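Local coordinates for sensor histidine kinase (Pseudomonas syringae pv. tomato, PDB 3CIT), which is the GAF domain of a putative sensor histidine kinase, which probably acts in a two-component phosphorelay, at residues A[36-41]-A[64-69]; A[50-55]-A[114-119]; A[102-107]-A[140-145]. All coordinates share one frame; numbering follows the deposited sequence.

Contact 1 (A[36-41]-A[64-69]); sequences VLQRAC and ARHGSK. With SO4 (sulfate ion), chain C.
This contact belongs to the helix-on-sheet layer of a GAF domain: Leu37 and Cys41, one turn apart on helix 29-43, face Ala64 and His66 on edge strand 61-66. The segment axes approach to 8.4 Å and run 31° apart in direction, so helix and strand climb the layer the same way. Leu37 does the apolar work through one methyl. Its CG stands anti to the backbone N (chi1 -177°), and CD2 settles on the strand backbone, 3.5 Å from Arg65 C, with Ala64 CB and His66 CB also near it. Ala64 and His66 point toward the helix whereas Arg65 points away, as the pleat of a strand requires. Two residues of the helix, Cys41 and Gln38, approach the His66 ring from the same side, both obliquely. Cys41 CB lies 3.7 Å from His66 CD2, and Cys41 SG sits 4.5 Å from the ring centroid and 53° off the normal; Gln38 CG comes near ND1. Farther round the helix, Arg39 holds a sulfate, probably from the crystallisation liquor, by NE and NH2, while its NH1 forms a salt bridge with Glu23 of helix 3-26. Between Gln38 and His66 a water bridges the segments: it accepts a hydrogen bond from Gln38 NE2 at 2.6 Å and lies in the ring plane at the edge of His66, 2.8 Å from ND1.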
# COMPACT_ATOMS: atom_id res chain seq x y z
N VAL A 36 1.75 -18.83 10.50
CA VAL A 36 1.95 -17.46 10.10
C VAL A 36 2.18 -16.58 11.31
O VAL A 36 3.08 -15.75 11.32
CB VAL A 36 0.80 -16.92 9.21
CG1 VAL A 36 0.89 -15.43 9.01
CG2 VAL A 36 0.79 -17.65 7.88
N LEU A 37 1.39 -16.75 12.37
CA LEU A 37 1.59 -15.90 13.53
C LEU A 37 2.98 -16.10 14.16
O LEU A 37 3.71 -15.12 14.40
CB LEU A 37 0.48 -16.14 14.56
CG LEU A 37 0.50 -15.28 15.79
CD1 LEU A 37 0.38 -13.81 15.46
CD2 LEU A 37 -0.65 -15.79 16.68
N GLN A 38 3.38 -17.35 14.37
CA GLN A 38 4.67 -17.65 14.96
C GLN A 38 5.81 -17.11 14.12
O GLN A 38 6.76 -16.48 14.64
CB GLN A 38 4.83 -19.17 15.15
CG GLN A 38 3.92 -19.70 16.24
CD GLN A 38 4.06 -21.20 16.48
OE1 GLN A 38 4.63 -21.93 15.66
NE2 GLN A 38 3.52 -21.65 17.59
N ARG A 39 5.75 -17.35 12.82
CA ARG A 39 6.82 -16.87 11.93
C ARG A 39 6.90 -15.35 11.83
O ARG A 39 8.00 -14.79 11.78
CB ARG A 39 6.66 -17.48 10.54
CG ARG A 39 7.00 -18.95 10.57
CD ARG A 39 7.16 -19.52 9.22
NE ARG A 39 7.42 -20.94 9.29
CZ ARG A 39 7.68 -21.68 8.23
NH1 ARG A 39 7.72 -21.13 7.02
NH2 ARG A 39 7.92 -22.97 8.38
N ALA A 40 5.73 -14.69 11.80
CA ALA A 40 5.66 -13.25 11.75
C ALA A 40 6.24 -12.65 13.03
O ALA A 40 7.08 -11.76 12.96
CB ALA A 40 4.17 -12.77 11.51
N CYS A 41 5.83 -13.15 14.19
CA CYS A 41 6.42 -12.68 15.45
C CYS A 41 7.94 -12.85 15.49
O CYS A 41 8.65 -11.90 15.84
CB CYS A 41 5.75 -13.37 16.66
SG CYS A 41 4.05 -12.84 16.92
N ALA A 64 -5.85 -17.40 16.89
CA ALA A 64 -4.49 -17.87 17.16
C ALA A 64 -3.84 -16.88 18.12
O ALA A 64 -4.21 -15.71 18.15
CB ALA A 64 -3.67 -17.98 15.90
N ARG A 65 -2.93 -17.38 18.95
CA ARG A 65 -2.22 -16.54 19.93
C ARG A 65 -0.79 -16.99 20.00
O ARG A 65 -0.49 -18.17 19.81
CB ARG A 65 -2.81 -16.70 21.33
CG ARG A 65 -4.17 -16.09 21.55
CD ARG A 65 -4.67 -16.55 22.91
NE ARG A 65 -6.01 -16.07 23.19
CZ ARG A 65 -7.14 -16.71 22.88
NH1 ARG A 65 -7.14 -17.87 22.24
NH2 ARG A 65 -8.32 -16.16 23.22
N HIS A 66 0.07 -16.06 20.33
CA HIS A 66 1.46 -16.32 20.55
C HIS A 66 1.92 -15.45 21.70
O HIS A 66 1.61 -14.26 21.73
CB HIS A 66 2.27 -15.99 19.29
CG HIS A 66 3.74 -16.13 19.50
ND1 HIS A 66 4.36 -17.36 19.57
CD2 HIS A 66 4.70 -15.21 19.73
CE1 HIS A 66 5.65 -17.18 19.79
NE2 HIS A 66 5.88 -15.89 19.91
N GLY A 67 2.59 -16.03 22.69
CA GLY A 67 3.01 -15.27 23.86
C GLY A 67 1.96 -15.31 24.96
O GLY A 67 0.93 -15.97 24.84
N SER A 68 2.21 -14.60 26.05
CA SER A 68 1.38 -14.77 27.22
C SER A 68 -0.05 -14.32 26.96
O SER A 68 -0.29 -13.21 26.51
CB SER A 68 1.96 -14.05 28.45
OG SER A 68 2.03 -12.67 28.27
N LYS A 69 -0.99 -15.21 27.28
CA LYS A 69 -2.40 -14.91 27.11
C LYS A 69 -2.82 -13.74 28.02
O LYS A 69 -3.69 -12.96 27.64
CB LYS A 69 -3.25 -16.16 27.39
CG LYS A 69 -3.05 -17.26 26.34
CD LYS A 69 -3.80 -18.56 26.69
CE LYS A 69 -3.79 -19.55 25.52
NZ LYS A 69 -2.63 -19.35 24.56
S SO4 C . 9.00 -23.26 12.08
O1 SO4 C . 8.44 -24.25 11.16
O2 SO4 C . 8.70 -21.91 11.64
O3 SO4 C . 8.43 -23.46 13.41
O4 SO4 C . 10.45 -23.44 12.13
O HOH W 1 2.90 -19.69 19.23

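Contact 2 (A[50-55]-A[114-119]); sequences LLLEWG and TLVLAN
Leu50 lies side by side with Val116, both pointing the same way, and its CD1 meets Val116 CG2 at 3.6 Å. Leu50 CG sits between the backbone N and the carbonyl carbon (chi1 56°), a position that brings it near Val116 CB as well. Leu52 reaches the same valine methyl more loosely, through CD1. On the sheet face toward helix 29-43, Leu51 CD1 touches Leu115 CD1 at 4.1 Å and comes closer, 3.5 Å, to Thr114 O. Four backbone hydrogen bonds fix the register. Leu50 and Val116 exchange a pair, as do Leu52 and Thr114, with N-H...O angles from 151° to 170°; Leu51 and Leu115 form the non-hydrogen-bonded pair between them, their CA atoms 4.7 Å apart. Beyond the last bridge, Trp54 presents the edge of its six-membered ring to Thr114: CH2 is 3.1 Å from OG1, which lies near the ring plane. The indole NE1 is hydrogen-bonded to Ser111 O. On the outer flanks, Leu51 bonds through its backbone to Thr63 and Ala64, and Leu115 to Leu102, so both strands are interior. Such a ladder, in a sheet of strand order 2-1-5-4-3, is the central part of the antiparallel GAF sheet.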
# COMPACT_ATOMS: atom_id res chain seq x y z
N LEU A 50 -1.53 -12.05 18.08
CA LEU A 50 -2.74 -12.80 17.90
C LEU A 50 -3.29 -12.59 16.49
O LEU A 50 -2.85 -11.70 15.75
CB LEU A 50 -3.74 -12.47 19.02
CG LEU A 50 -4.17 -11.04 19.26
CD1 LEU A 50 -5.09 -10.61 18.16
CD2 LEU A 50 -4.85 -10.89 20.63
N LEU A 51 -4.23 -13.44 16.13
CA LEU A 51 -5.00 -13.31 14.92
C LEU A 51 -6.48 -13.12 15.28
O LEU A 51 -7.04 -13.87 16.08
CB LEU A 51 -4.82 -14.54 14.05
CG LEU A 51 -5.52 -14.52 12.70
CD1 LEU A 51 -4.96 -13.36 11.77
CD2 LEU A 51 -5.36 -15.88 12.03
N LEU A 52 -7.08 -12.08 14.70
CA LEU A 52 -8.48 -11.76 14.92
C LEU A 52 -9.21 -11.99 13.62
O LEU A 52 -8.72 -11.61 12.57
CB LEU A 52 -8.63 -10.29 15.28
CG LEU A 52 -7.99 -9.83 16.57
CD1 LEU A 52 -8.30 -8.33 16.78
CD2 LEU A 52 -8.49 -10.69 17.76
N GLU A 53 -10.38 -12.60 13.69
CA GLU A 53 -11.22 -12.78 12.51
C GLU A 53 -12.68 -12.47 12.86
O GLU A 53 -13.13 -12.70 13.98
CB GLU A 53 -11.10 -14.18 11.96
CG GLU A 53 -9.73 -14.46 11.32
CD GLU A 53 -9.54 -15.93 11.04
OE1 GLU A 53 -10.35 -16.47 10.27
OE2 GLU A 53 -8.59 -16.52 11.58
N TRP A 54 -13.40 -11.92 11.89
CA TRP A 54 -14.82 -11.56 12.07
C TRP A 54 -15.60 -11.80 10.78
O TRP A 54 -15.04 -11.90 9.72
CB TRP A 54 -14.94 -10.10 12.51
CG TRP A 54 -14.21 -9.12 11.64
CD1 TRP A 54 -14.65 -8.58 10.46
CD2 TRP A 54 -12.93 -8.58 11.89
NE1 TRP A 54 -13.69 -7.74 9.95
CE2 TRP A 54 -12.62 -7.72 10.80
CE3 TRP A 54 -11.99 -8.74 12.90
CZ2 TRP A 54 -11.44 -7.01 10.73
CZ3 TRP A 54 -10.81 -8.02 12.84
CH2 TRP A 54 -10.54 -7.18 11.75
N GLY A 55 -16.91 -11.91 10.89
CA GLY A 55 -17.79 -12.12 9.73
C GLY A 55 -18.78 -10.98 9.67
O GLY A 55 -18.43 -9.85 10.11
N THR A 114 -7.36 -9.32 11.28
CA THR A 114 -6.12 -8.60 11.47
C THR A 114 -5.13 -9.50 12.14
O THR A 114 -5.46 -10.14 13.15
CB THR A 114 -6.21 -7.38 12.42
OG1 THR A 114 -7.49 -6.77 12.29
CG2 THR A 114 -5.12 -6.44 12.05
N LEU A 115 -3.92 -9.55 11.59
CA LEU A 115 -2.79 -10.12 12.28
C LEU A 115 -2.24 -9.03 13.19
O LEU A 115 -1.96 -7.91 12.72
CB LEU A 115 -1.78 -10.63 11.24
CG LEU A 115 -0.55 -11.41 11.67
CD1 LEU A 115 -0.98 -12.68 12.40
CD2 LEU A 115 0.36 -11.74 10.41
N VAL A 116 -2.12 -9.31 14.49
CA VAL A 116 -1.75 -8.33 15.48
C VAL A 116 -0.44 -8.83 16.09
O VAL A 116 -0.41 -9.89 16.72
CB VAL A 116 -2.82 -8.17 16.59
CG1 VAL A 116 -2.39 -7.05 17.66
CG2 VAL A 116 -4.22 -7.80 16.02
N LEU A 117 0.64 -8.10 15.85
CA LEU A 117 1.91 -8.40 16.49
C LEU A 117 2.12 -7.35 17.57
O LEU A 117 1.74 -6.19 17.40
CB LEU A 117 3.07 -8.35 15.48
CG LEU A 117 2.85 -9.08 14.15
CD1 LEU A 117 4.18 -9.05 13.29
CD2 LEU A 117 2.34 -10.47 14.36
N ALA A 118 2.74 -7.75 18.68
CA ALA A 118 2.88 -6.84 19.80
C ALA A 118 4.14 -7.16 20.56
O ALA A 118 4.59 -8.29 20.53
CB ALA A 118 1.66 -6.93 20.74
N ASN A 119 4.71 -6.18 21.25
CA ASN A 119 5.92 -6.42 22.01
C ASN A 119 5.78 -5.90 23.44
O ASN A 119 5.14 -4.87 23.68
CB ASN A 119 7.12 -5.78 21.30
CG ASN A 119 8.43 -6.41 21.68
OD1 ASN A 119 8.60 -7.65 21.55
ND2 ASN A 119 9.37 -5.60 22.24

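Contact 3 (A[102-107]-A[140-145]); sequences LPLRGA and LLAAHL
Leu104 and Ala142 meet CB to CB at 3.7 Å, and this small helix side chain lets strand 98-105 come close: the segment axes approach to 6.9 Å and the CA atoms of the two residues lie 5.1 Å apart. Ala142 CB also reaches the backbone beyond Leu104, 3.6 Å from Arg105 N. Leu104 CG, anti to the carbonyl carbon (chi1 -83°), lies 3.9 Å from Ala142 CB, and the CD2 branch meets Leu145 CD1 at 3.8 Å and, more loosely, Leu141 CD2; the Leu104 and Leu145 side chains cross obliquely. Gly106 continues the close approach, its CA 5.0 Å from that of Ala143, without a side chain to intervene. In the next shell, Leu104 rests on Leu51 and Phe112, Leu141 on Leu51, and Leu145 on Met32 and Arg33 of helix 29-43. Arg105 points away from the helix, and its NH2 is hydrogen-bonded to Ala83 O. The other flank of the helix meets a second subunit: Ala143 O accepts a hydrogen bond from Asn147 of that subunit, and Leu140 packs on its Leu140. Thus helix 128-156 joins the sheet to a subunit interface, consistent with the pairing through terminal helices seen in many GAF domains of signalling proteins.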
# COMPACT_ATOMS: atom_id res chain seq x y z
N LEU A 102 -1.80 -5.83 10.78
CA LEU A 102 -1.74 -6.23 9.37
C LEU A 102 -3.10 -6.82 8.98
O LEU A 102 -3.43 -7.94 9.35
CB LEU A 102 -0.62 -7.24 9.13
CG LEU A 102 0.74 -6.85 9.76
CD1 LEU A 102 1.67 -8.00 10.01
CD2 LEU A 102 1.37 -5.73 8.88
N PRO A 103 -3.90 -6.08 8.23
CA PRO A 103 -5.20 -6.55 7.84
C PRO A 103 -5.17 -7.77 6.96
O PRO A 103 -4.24 -7.96 6.15
CB PRO A 103 -5.79 -5.37 7.04
CG PRO A 103 -5.01 -4.21 7.39
CD PRO A 103 -3.64 -4.71 7.73
N LEU A 104 -6.19 -8.59 7.11
CA LEU A 104 -6.48 -9.70 6.22
C LEU A 104 -7.61 -9.31 5.27
O LEU A 104 -8.70 -8.99 5.69
CB LEU A 104 -6.88 -10.95 7.00
CG LEU A 104 -5.78 -11.84 7.57
CD1 LEU A 104 -5.02 -11.17 8.67
CD2 LEU A 104 -6.38 -13.20 8.03
N ARG A 105 -7.32 -9.35 3.98
CA ARG A 105 -8.31 -9.04 2.96
C ARG A 105 -8.17 -10.05 1.84
O ARG A 105 -7.07 -10.26 1.32
CB ARG A 105 -8.09 -7.63 2.45
CG ARG A 105 -9.16 -7.19 1.48
CD ARG A 105 -8.97 -5.74 1.05
NE ARG A 105 -9.07 -4.79 2.16
CZ ARG A 105 -10.19 -4.16 2.51
NH1 ARG A 105 -11.31 -4.36 1.84
NH2 ARG A 105 -10.20 -3.30 3.52
N GLY A 106 -9.29 -10.69 1.49
CA GLY A 106 -9.33 -11.61 0.37
C GLY A 106 -10.04 -10.98 -0.80
O GLY A 106 -9.91 -9.77 -1.09
N ALA A 107 -10.81 -11.82 -1.49
CA ALA A 107 -11.56 -11.43 -2.65
C ALA A 107 -12.87 -10.75 -2.25
O ALA A 107 -13.35 -9.89 -2.96
CB ALA A 107 -11.84 -12.69 -3.53
N LEU A 140 -1.44 -13.46 1.97
CA LEU A 140 -1.39 -14.86 1.56
C LEU A 140 -2.26 -15.74 2.48
O LEU A 140 -3.08 -16.52 2.01
CB LEU A 140 0.04 -15.38 1.56
CG LEU A 140 0.90 -14.81 0.45
CD1 LEU A 140 2.36 -15.16 0.72
CD2 LEU A 140 0.41 -15.33 -0.93
N LEU A 141 -2.08 -15.56 3.79
CA LEU A 141 -2.93 -16.21 4.77
C LEU A 141 -4.44 -15.94 4.50
O LEU A 141 -5.26 -16.86 4.50
CB LEU A 141 -2.55 -15.76 6.18
CG LEU A 141 -3.37 -16.42 7.31
CD1 LEU A 141 -3.28 -17.97 7.33
CD2 LEU A 141 -3.05 -15.75 8.68
N ALA A 142 -4.80 -14.68 4.33
CA ALA A 142 -6.17 -14.30 4.06
C ALA A 142 -6.79 -15.05 2.90
O ALA A 142 -7.92 -15.53 3.00
CB ALA A 142 -6.31 -12.76 3.85
N ALA A 143 -6.06 -15.15 1.79
CA ALA A 143 -6.60 -15.78 0.59
C ALA A 143 -6.98 -17.23 0.87
O ALA A 143 -8.01 -17.73 0.41
CB ALA A 143 -5.59 -15.70 -0.59
N HIS A 144 -6.11 -17.89 1.62
CA HIS A 144 -6.27 -19.30 1.95
C HIS A 144 -7.36 -19.54 3.00
O HIS A 144 -8.13 -20.48 2.89
CB HIS A 144 -4.91 -19.87 2.40
CG HIS A 144 -3.91 -19.96 1.29
ND1 HIS A 144 -4.16 -20.68 0.13
CD2 HIS A 144 -2.69 -19.40 1.13
CE1 HIS A 144 -3.13 -20.54 -0.69
NE2 HIS A 144 -2.23 -19.77 -0.10
N LEU A 145 -7.43 -18.67 4.01
CA LEU A 145 -8.48 -18.75 5.02
C LEU A 145 -9.85 -18.48 4.39
O LEU A 145 -10.84 -19.14 4.71
CB LEU A 145 -8.23 -17.77 6.16
CG LEU A 145 -7.09 -18.10 7.14
CD1 LEU A 145 -6.94 -16.98 8.16
CD2 LEU A 145 -7.36 -19.48 7.83

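In the fold
All three contacts reach one five-stranded antiparallel sheet. Contact 1 sets helix 29-43 on the edge strand 61-66, contact 2 pairs the interior strands 48-53 and 111-119, and contact 3 sets helix 128-156 on strand 98-105. Contacts 1 and 3 have centres about 17 Å apart, on opposite sides of the chain's centre; contact 2 lies about 9 Å from the first and 12 Å from the third. Along the chain, contact 2 interleaves with each of the others, while contact 1 closes before contact 3 opens. Val36 CG1 meets Leu141 CD2 at 4.0 Å, so the two helices pack on each other over the same sheet.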